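Local structure of Lys-gingipain catalytic subunit (Porphyromonas gingivalis, 4RBM) at residues K95-V100 and S279-Y284; G217-W222 and C248-Q253; W285-Y290 and T346-H351. The protein is a secreted cysteine endopeptidase of the C25 family that cleaves proteins after lysine and may act as a virulence factor in periodontal disease. All coordinates share one frame; numbering follows the deposited sequence.

Contact 1 of 3, residues K95-V100 and S279-Y284; sequences KKTKKV and SSPNSY. With CKC ((3S)-3,7-diaminoheptan-2-one), chain R.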
# COMPACT_ATOMS: atom_id res chain seq x y z
N LYS A 95 -18.96 -3.33 12.79
CA LYS A 95 -19.62 -3.83 14.02
C LYS A 95 -19.12 -3.08 15.26
O LYS A 95 -19.88 -2.85 16.21
CB LYS A 95 -19.33 -5.33 14.20
CG LYS A 95 -19.80 -6.23 13.05
CD LYS A 95 -19.85 -7.72 13.43
CE LYS A 95 -18.52 -8.38 13.74
NZ LYS A 95 -17.88 -8.94 12.52
N LYS A 96 -17.85 -2.69 15.26
CA LYS A 96 -17.21 -1.97 16.35
C LYS A 96 -17.13 -0.49 16.01
O LYS A 96 -17.43 0.36 16.85
CB LYS A 96 -15.79 -2.52 16.62
CG LYS A 96 -15.73 -4.00 16.93
CD LYS A 96 -16.38 -4.33 18.28
CE LYS A 96 -16.38 -5.80 18.60
NZ LYS A 96 -16.95 -6.05 19.96
N THR A 97 -16.73 -0.17 14.77
CA THR A 97 -16.51 1.24 14.40
C THR A 97 -17.79 2.04 14.18
O THR A 97 -17.74 3.27 14.29
CB THR A 97 -15.62 1.41 13.17
OG1 THR A 97 -16.32 0.94 12.01
CG2 THR A 97 -14.22 0.78 13.34
N LYS A 98 -18.87 1.40 13.71
CA LYS A 98 -20.13 2.08 13.36
C LYS A 98 -19.92 2.99 12.13
O LYS A 98 -20.72 3.89 11.88
CB LYS A 98 -20.72 2.89 14.55
CG LYS A 98 -20.67 2.17 15.93
CD LYS A 98 -21.32 0.79 15.88
CE LYS A 98 -21.47 0.14 17.24
NZ LYS A 98 -22.45 -0.97 17.16
N LYS A 99 -18.81 2.79 11.39
CA LYS A 99 -18.49 3.60 10.21
C LYS A 99 -18.12 2.67 9.06
O LYS A 99 -17.83 1.47 9.28
CB LYS A 99 -17.34 4.60 10.51
CG LYS A 99 -17.58 5.57 11.66
CD LYS A 99 -18.61 6.64 11.37
CE LYS A 99 -18.94 7.38 12.64
NZ LYS A 99 -19.85 8.51 12.36
N VAL A 100 -18.12 3.19 7.83
CA VAL A 100 -17.86 2.33 6.68
C VAL A 100 -16.52 1.58 6.80
O VAL A 100 -15.51 2.13 7.28
CB VAL A 100 -17.94 3.13 5.35
CG1 VAL A 100 -16.76 4.10 5.17
CG2 VAL A 100 -18.09 2.18 4.15
N SER A 279 -7.74 6.26 8.71
CA SER A 279 -8.86 5.66 9.43
C SER A 279 -10.22 6.20 8.97
O SER A 279 -10.39 7.41 8.82
CB SER A 279 -8.68 5.91 10.93
OG SER A 279 -9.71 5.30 11.70
N SER A 280 -11.20 5.29 8.80
CA SER A 280 -12.58 5.65 8.47
C SER A 280 -13.29 6.24 9.74
O SER A 280 -13.81 7.36 9.65
CB SER A 280 -13.32 4.45 7.89
OG SER A 280 -14.71 4.71 7.87
N PRO A 281 -13.24 5.58 10.93
CA PRO A 281 -13.80 6.21 12.14
C PRO A 281 -12.71 6.97 12.89
O PRO A 281 -11.61 7.18 12.37
CB PRO A 281 -14.23 4.98 12.96
CG PRO A 281 -13.03 4.05 12.73
CD PRO A 281 -12.77 4.21 11.24
N ASN A 282 -12.98 7.34 14.15
CA ASN A 282 -11.93 7.96 14.97
C ASN A 282 -10.80 6.97 15.19
O ASN A 282 -11.04 5.76 15.24
CB ASN A 282 -12.52 8.32 16.35
CG ASN A 282 -13.39 9.56 16.37
OD1 ASN A 282 -13.45 10.33 15.41
ND2 ASN A 282 -14.15 9.72 17.45
N SER A 283 -9.56 7.48 15.29
CA SER A 283 -8.43 6.65 15.72
C SER A 283 -8.15 7.08 17.16
O SER A 283 -8.68 8.11 17.62
CB SER A 283 -7.21 6.80 14.81
OG SER A 283 -6.63 8.07 15.01
N TYR A 284 -7.42 6.26 17.89
CA TYR A 284 -7.17 6.55 19.30
C TYR A 284 -5.68 6.74 19.51
O TYR A 284 -4.87 6.12 18.81
CB TYR A 284 -7.76 5.46 20.21
CG TYR A 284 -9.27 5.54 20.30
CD1 TYR A 284 -10.08 5.17 19.23
CD2 TYR A 284 -9.89 5.99 21.47
CE1 TYR A 284 -11.47 5.27 19.30
CE2 TYR A 284 -11.27 6.04 21.57
CZ TYR A 284 -12.05 5.73 20.47
OH TYR A 284 -13.41 5.78 20.59
CAK CKC R . -8.76 12.45 15.44
C CKC R . -8.48 13.16 16.73
O CKC R . -8.91 14.30 16.86
CA CKC R . -8.06 12.35 17.96
N CKC R . -9.39 12.05 18.43
CAL CKC R . -7.29 11.02 17.76
CAH CKC R . -5.89 11.28 17.24
CAG CKC R . -4.97 10.08 17.40
CAI CKC R . -3.67 10.55 16.75
NAM CKC R . -2.63 9.51 16.59

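Contact 2 of 3, residues G217-W222 and C248-Q253; sequences GSETAW and CCITAQ. With CKC ((3S)-3,7-diaminoheptan-2-one), chain R.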
# COMPACT_ATOMS: atom_id res chain seq x y z
N GLY A 217 -7.66 14.81 13.14
CA GLY A 217 -8.12 14.78 11.75
C GLY A 217 -9.61 15.02 11.64
O GLY A 217 -10.36 14.92 12.62
N SER A 218 -10.03 15.36 10.43
CA SER A 218 -11.46 15.52 10.11
C SER A 218 -11.68 14.76 8.83
O SER A 218 -10.70 14.24 8.25
CB SER A 218 -11.86 16.99 10.01
OG SER A 218 -11.58 17.52 8.73
N GLU A 219 -12.92 14.66 8.36
CA GLU A 219 -13.15 13.91 7.11
C GLU A 219 -12.39 14.53 5.94
O GLU A 219 -12.05 13.81 5.02
CB GLU A 219 -14.65 13.84 6.74
CG GLU A 219 -15.55 13.31 7.84
CD GLU A 219 -16.09 14.33 8.83
OE1 GLU A 219 -15.49 15.42 8.99
OE2 GLU A 219 -17.09 14.00 9.51
N THR A 220 -12.14 15.86 5.97
CA THR A 220 -11.53 16.52 4.82
C THR A 220 -10.22 17.24 5.16
O THR A 220 -9.83 18.14 4.42
CB THR A 220 -12.55 17.51 4.24
OG1 THR A 220 -12.93 18.39 5.30
CG2 THR A 220 -13.81 16.78 3.66
N ALA A 221 -9.54 16.86 6.27
CA ALA A 221 -8.30 17.55 6.65
C ALA A 221 -7.49 16.85 7.72
O ALA A 221 -8.02 16.14 8.58
CB ALA A 221 -8.65 18.93 7.20
N TRP A 222 -6.17 17.15 7.68
CA TRP A 222 -5.21 17.01 8.77
C TRP A 222 -5.48 18.32 9.49
O TRP A 222 -5.38 19.38 8.85
CB TRP A 222 -3.78 16.87 8.22
CG TRP A 222 -3.48 15.51 7.66
CD1 TRP A 222 -4.28 14.40 7.69
CD2 TRP A 222 -2.29 15.13 6.98
NE1 TRP A 222 -3.65 13.35 7.09
CE2 TRP A 222 -2.41 13.76 6.67
CE3 TRP A 222 -1.08 15.78 6.69
CZ2 TRP A 222 -1.39 13.04 6.03
CZ3 TRP A 222 -0.08 15.08 6.02
CH2 TRP A 222 -0.22 13.71 5.74
N CYS A 248 -4.74 9.54 12.47
CA CYS A 248 -5.67 10.56 12.98
C CYS A 248 -7.08 10.15 12.66
O CYS A 248 -7.30 9.16 11.96
CB CYS A 248 -5.34 11.92 12.36
SG CYS A 248 -5.43 11.97 10.56
N CYS A 249 -8.07 10.88 13.22
CA CYS A 249 -9.44 10.45 12.95
C CYS A 249 -9.92 10.79 11.57
O CYS A 249 -9.43 11.69 10.89
CB CYS A 249 -10.47 11.14 13.87
SG CYS A 249 -9.98 11.08 15.63
N ILE A 250 -10.80 9.91 11.10
CA ILE A 250 -11.78 9.95 10.03
C ILE A 250 -11.32 10.50 8.65
O ILE A 250 -12.18 10.58 7.78
CB ILE A 250 -13.05 10.75 10.50
CG1 ILE A 250 -12.76 12.25 10.79
CG2 ILE A 250 -13.70 10.06 11.71
CD1 ILE A 250 -14.03 13.05 11.33
N THR A 251 -10.00 10.70 8.37
CA THR A 251 -9.60 11.19 7.03
C THR A 251 -9.87 10.17 5.90
O THR A 251 -9.84 10.55 4.73
CB THR A 251 -8.13 11.57 7.00
OG1 THR A 251 -7.34 10.42 7.28
CG2 THR A 251 -7.80 12.72 7.96
N ALA A 252 -10.06 8.89 6.25
CA ALA A 252 -10.32 7.86 5.24
C ALA A 252 -11.80 7.41 5.33
O ALA A 252 -12.10 6.28 4.99
CB ALA A 252 -9.37 6.66 5.43
N GLN A 253 -12.72 8.31 5.76
CA GLN A 253 -14.13 7.95 5.87
C GLN A 253 -14.72 8.10 4.48
O GLN A 253 -15.34 9.12 4.17
CB GLN A 253 -14.84 8.79 6.94
CG GLN A 253 -16.21 8.24 7.32
CD GLN A 253 -16.81 9.01 8.45
OE1 GLN A 253 -17.76 9.76 8.26
NE2 GLN A 253 -16.26 8.84 9.67
CAK CKC R . -8.76 12.45 15.44
C CKC R . -8.48 13.16 16.73
O CKC R . -8.91 14.30 16.86
CA CKC R . -8.06 12.35 17.96
N CKC R . -9.39 12.05 18.43
CAL CKC R . -7.29 11.02 17.76
CAH CKC R . -5.89 11.28 17.24
CAG CKC R . -4.97 10.08 17.40
CAI CKC R . -3.67 10.55 16.75
NAM CKC R . -2.63 9.51 16.59
O HOH W 1 -18.68 11.95 9.29

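Contact 3 of 3, residues W285-Y290 and T346-H351; sequences WGEDYY and THIGAH. With CKC ((3S)-3,7-diaminoheptan-2-one), chain R.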
# COMPACT_ATOMS: atom_id res chain seq x y z
N TRP A 285 -5.32 7.61 20.47
CA TRP A 285 -3.92 7.95 20.75
C TRP A 285 -3.08 6.74 21.17
O TRP A 285 -1.98 6.55 20.64
CB TRP A 285 -3.84 9.02 21.84
CG TRP A 285 -4.32 10.36 21.39
CD1 TRP A 285 -5.51 10.96 21.71
CD2 TRP A 285 -3.60 11.31 20.58
NE1 TRP A 285 -5.58 12.21 21.14
CE2 TRP A 285 -4.42 12.46 20.44
CE3 TRP A 285 -2.33 11.32 19.97
CZ2 TRP A 285 -3.99 13.62 19.78
CZ3 TRP A 285 -1.91 12.46 19.29
CH2 TRP A 285 -2.73 13.60 19.21
N GLY A 286 -3.62 5.93 22.08
CA GLY A 286 -2.98 4.71 22.54
C GLY A 286 -2.70 3.73 21.42
O GLY A 286 -1.54 3.39 21.17
N GLU A 287 -3.75 3.27 20.72
CA GLU A 287 -3.50 2.29 19.66
C GLU A 287 -2.64 2.86 18.52
O GLU A 287 -1.84 2.12 17.97
CB GLU A 287 -4.81 1.74 19.09
CG GLU A 287 -5.37 0.56 19.87
CD GLU A 287 -6.19 0.90 21.11
OE1 GLU A 287 -6.12 2.05 21.59
OE2 GLU A 287 -6.92 -0.00 21.59
N ASP A 288 -2.81 4.16 18.15
CA ASP A 288 -2.00 4.73 17.07
C ASP A 288 -0.51 4.72 17.42
O ASP A 288 0.34 4.54 16.54
CB ASP A 288 -2.44 6.18 16.75
CG ASP A 288 -3.54 6.28 15.69
OD1 ASP A 288 -4.06 5.23 15.26
OD2 ASP A 288 -3.90 7.40 15.34
N TYR A 289 -0.19 4.93 18.71
CA TYR A 289 1.19 4.95 19.20
C TYR A 289 1.81 3.58 18.95
O TYR A 289 2.85 3.51 18.30
CB TYR A 289 1.17 5.29 20.71
CG TYR A 289 2.50 5.48 21.42
CD1 TYR A 289 3.62 5.96 20.73
CD2 TYR A 289 2.60 5.31 22.80
CE1 TYR A 289 4.83 6.23 21.41
CE2 TYR A 289 3.78 5.58 23.48
CZ TYR A 289 4.90 6.04 22.78
OH TYR A 289 6.05 6.30 23.49
N TYR A 290 1.10 2.49 19.34
CA TYR A 290 1.62 1.13 19.12
C TYR A 290 1.66 0.82 17.63
O TYR A 290 2.59 0.19 17.16
CB TYR A 290 0.79 0.08 19.85
CG TYR A 290 0.49 0.44 21.29
CD1 TYR A 290 1.52 0.78 22.18
CD2 TYR A 290 -0.81 0.37 21.79
CE1 TYR A 290 1.25 1.08 23.51
CE2 TYR A 290 -1.09 0.63 23.12
CZ TYR A 290 -0.06 1.02 23.98
OH TYR A 290 -0.33 1.32 25.29
N THR A 346 -4.93 0.22 26.47
CA THR A 346 -5.61 0.29 25.17
C THR A 346 -6.83 1.18 25.35
O THR A 346 -7.39 1.25 26.45
CB THR A 346 -5.96 -1.10 24.61
OG1 THR A 346 -6.81 -1.79 25.53
CG2 THR A 346 -4.73 -1.93 24.25
N HIS A 347 -7.21 1.88 24.30
CA HIS A 347 -8.32 2.85 24.34
C HIS A 347 -9.55 2.37 23.56
O HIS A 347 -10.64 2.90 23.79
CB HIS A 347 -7.83 4.21 23.79
CG HIS A 347 -6.78 4.88 24.65
ND1 HIS A 347 -5.87 5.77 24.12
CD2 HIS A 347 -6.54 4.75 25.97
CE1 HIS A 347 -5.10 6.15 25.13
NE2 HIS A 347 -5.47 5.55 26.26
N ILE A 348 -9.41 1.35 22.68
CA ILE A 348 -10.61 0.95 21.91
C ILE A 348 -10.66 -0.55 21.51
O ILE A 348 -11.75 -1.11 21.42
CB ILE A 348 -10.72 1.88 20.65
CG1 ILE A 348 -12.09 1.74 19.95
CG2 ILE A 348 -9.53 1.68 19.66
CD1 ILE A 348 -13.33 2.21 20.78
N GLY A 349 -9.53 -1.18 21.23
CA GLY A 349 -9.57 -2.60 20.89
C GLY A 349 -9.13 -2.92 19.48
O GLY A 349 -9.26 -2.09 18.57
N ALA A 350 -8.65 -4.17 19.30
CA ALA A 350 -8.08 -4.66 18.05
C ALA A 350 -9.10 -4.79 16.92
O ALA A 350 -8.78 -4.40 15.80
CB ALA A 350 -7.43 -6.01 18.30
N HIS A 351 -10.27 -5.39 17.19
CA HIS A 351 -11.30 -5.60 16.17
C HIS A 351 -11.63 -4.26 15.50
O HIS A 351 -11.65 -4.15 14.27
CB HIS A 351 -12.56 -6.24 16.79
CG HIS A 351 -13.52 -6.80 15.77
ND1 HIS A 351 -14.48 -7.71 16.13
CD2 HIS A 351 -13.60 -6.57 14.44
CE1 HIS A 351 -15.12 -8.01 15.00
NE2 HIS A 351 -14.63 -7.33 13.96
CAK CKC R . -8.76 12.45 15.44
C CKC R . -8.48 13.16 16.73
O CKC R . -8.91 14.30 16.86
CA CKC R . -8.06 12.35 17.96
N CKC R . -9.39 12.05 18.43
CAL CKC R . -7.29 11.02 17.76
CAH CKC R . -5.89 11.28 17.24
CAG CKC R . -4.97 10.08 17.40
CAI CKC R . -3.67 10.55 16.75
NAM CKC R . -2.63 9.51 16.59

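Contact 1 of 3, residues K95-V100 and S279-Y284
Ser-280 and Pro-281 carry the second segment's side of this contact, and Val-100, Lys-99 and Thr-97 receive them. Just before them, at the end of its strand, Ser-279 turns its OG onto Pro-281 O at 2.8 Å, from above the carbonyl plane, a bond that spans the bend at Ser-280. Ser-280 follows with the one hydrogen bond across the segments: its OG donates to Val-100 O over 2.8 Å, in the carbonyl plane and on a lone pair. With OG anti to the backbone N (chi1 166°), the hydroxyl is carried out to the other loop, where Ser-280 OG also lies 3.4 Å from Val-100 CG1. A serine suits this buried place, being short enough to fit beside the valine while donating a hydrogen bond to a backbone oxygen. Pro-281 then sets its CB and CG against two side chains. Pro-281 CG meets Thr-97 CG2 at 3.5 Å, and Pro-281 CB meets Lys-99 CG at 3.6 Å, the lysine running past in the opposite direction so that its aliphatic root packs while its amine leads off to the exposed surface. Thr-97 gives its methyl to the proline and keeps OG1 for its own loop, Thr-97 OG1 accepting from Lys-99 N at 3.2 Å in an ST turn. Further on, Ser-283 O approaches CAL of the bound lysyl inhibitor CKC. The paired loops lie against helix 350-356, where Tyr-352 and Ala-356 touch Pro-281 and Glu-355 binds the backbone of 95-97, while His-358 of strand 357-361 touches Ser-280.

Contact 2 of 3, residues G217-W222 and C248-Q253
Ile-250 lays its CG1 and CD1 across the peptide between Ser-218 and Glu-219 and the acid beyond it. Ile-250 CG1 lies 3.4 Å from Glu-219 N, an amide with no polar partner in the model, and Ile-250 CD1 is 3.5 Å from Glu-219 CD. The glutamate chain, bent at its second torsion (chi2 89°), passes obliquely over that methyl, and its OE2 and Gln-253 OE1 each accept a hydrogen bond from one shared water. The amide nitrogen of Gln-253 turns to Ser-280 O instead. The methyl CG2 of Thr-251 lies close to Ser-218 O (3.3 Å) and Ala-221 O, and meets the Trp-222 ring at its edge, in plane. Threonine serves both needs here, since its OG1, like Trp-222 NE1, bonds Tyr-276 OH. Cys-248 SG stands 3.9 Å from Trp-222 CD1 in an oblique sulfur-aromatic contact. Between these side chains the backbones come close without a conventional hydrogen bond: Glu-219 CA points its hydrogen almost straight at Ile-250 O (3.5 Å, 173° at H). Gly-217 CA is only 3.5 Å from Cys-249 O, and glycine's lack of a CB allows this close approach beside that oxygen and Cys-248 SG. Cys-249, the nucleophile, carries CKC through a covalent bond of 1.8 Å from Cys-249 SG to CKC CAK, and His-216, the inferred proton donor, immediately precedes Gly-217. The His-Gly segment after strand 210-214, set beside the cysteine loop after the neighbouring parallel strand 242-247, is the catalytic arrangement of clan CD cysteine peptidases.

Contact 3 of 3, residues W285-Y290 and T346-H351
Glu-287 reaches across with both carboxylate oxygens to three successive backbone amides of 347-349. Glu-287 OE1 accepts from His-347 N at 2.9 Å on its syn side, close to the carboxylate plane. Glu-287 OE2 takes two donors from the same face of that plane: Ile-348 N at 3.0 Å, on the syn side, and Gly-349 N at 2.9 Å, from well above. Three bonds thus fix the group's rotation, and the bend in its chain (chi2 83°) turns the carboxylate toward the loop. Ile-348 CG2, 3.7 Å from Glu-287 OE2, and Thr-346 CB flank it with carbon. Gly-349 is the N-cap of helix 350-356, so the acid lies at the start of that helix, where its negative charge would probably be stabilised by the helix dipole; the positive phi of Gly-349 suits a residue without CB. His-347 places ND1 3.0 Å from Gly-286 N in the first turn of helix 285-293, where the missing CB of Gly-286 makes room for the imidazole. The helix also lines the pocket holding the lysine-like chain of CKC, consistent with the P1 lysine preference. Trp-285 spreads one face beneath that chain, with CKC CAG 3.7 Å above the ring centre, and Asp-288 OD2 accepts from the amine CKC NAM at 2.8 Å, a carboxylate matched to a lysine-like end. Farther out, Trp-163 stacks on Trp-285, Ser-283 bonds Asp-288 OD2, and the hydroxyls of Tyr-353 and Tyr-357 bond OD1, positioning the acid.

In the fold
From the N terminus, the chain first passes 95-100, which is met by 279-284, so contact 1 closes a loop of 178 intervening residues. Nested within that loop, contact 2 closes a much shorter one, joining the short hairpin after strand 210-214 to the loop after strand 242-247. Contact 3 comes afterwards in series: helix 285-293 starts directly after contact 1 and is met again at 346-351, beyond helices 312-317 and 325-341. None of the three cross. Contact 1 brings the loop after strand 92-93 onto the loop that follows strand 273-279. It adjoins contact 2 where Ala-252 N bonds Ser-279 O, and contact 3 where Tyr-284 packs on His-347 and Ile-348; all three touch CKC.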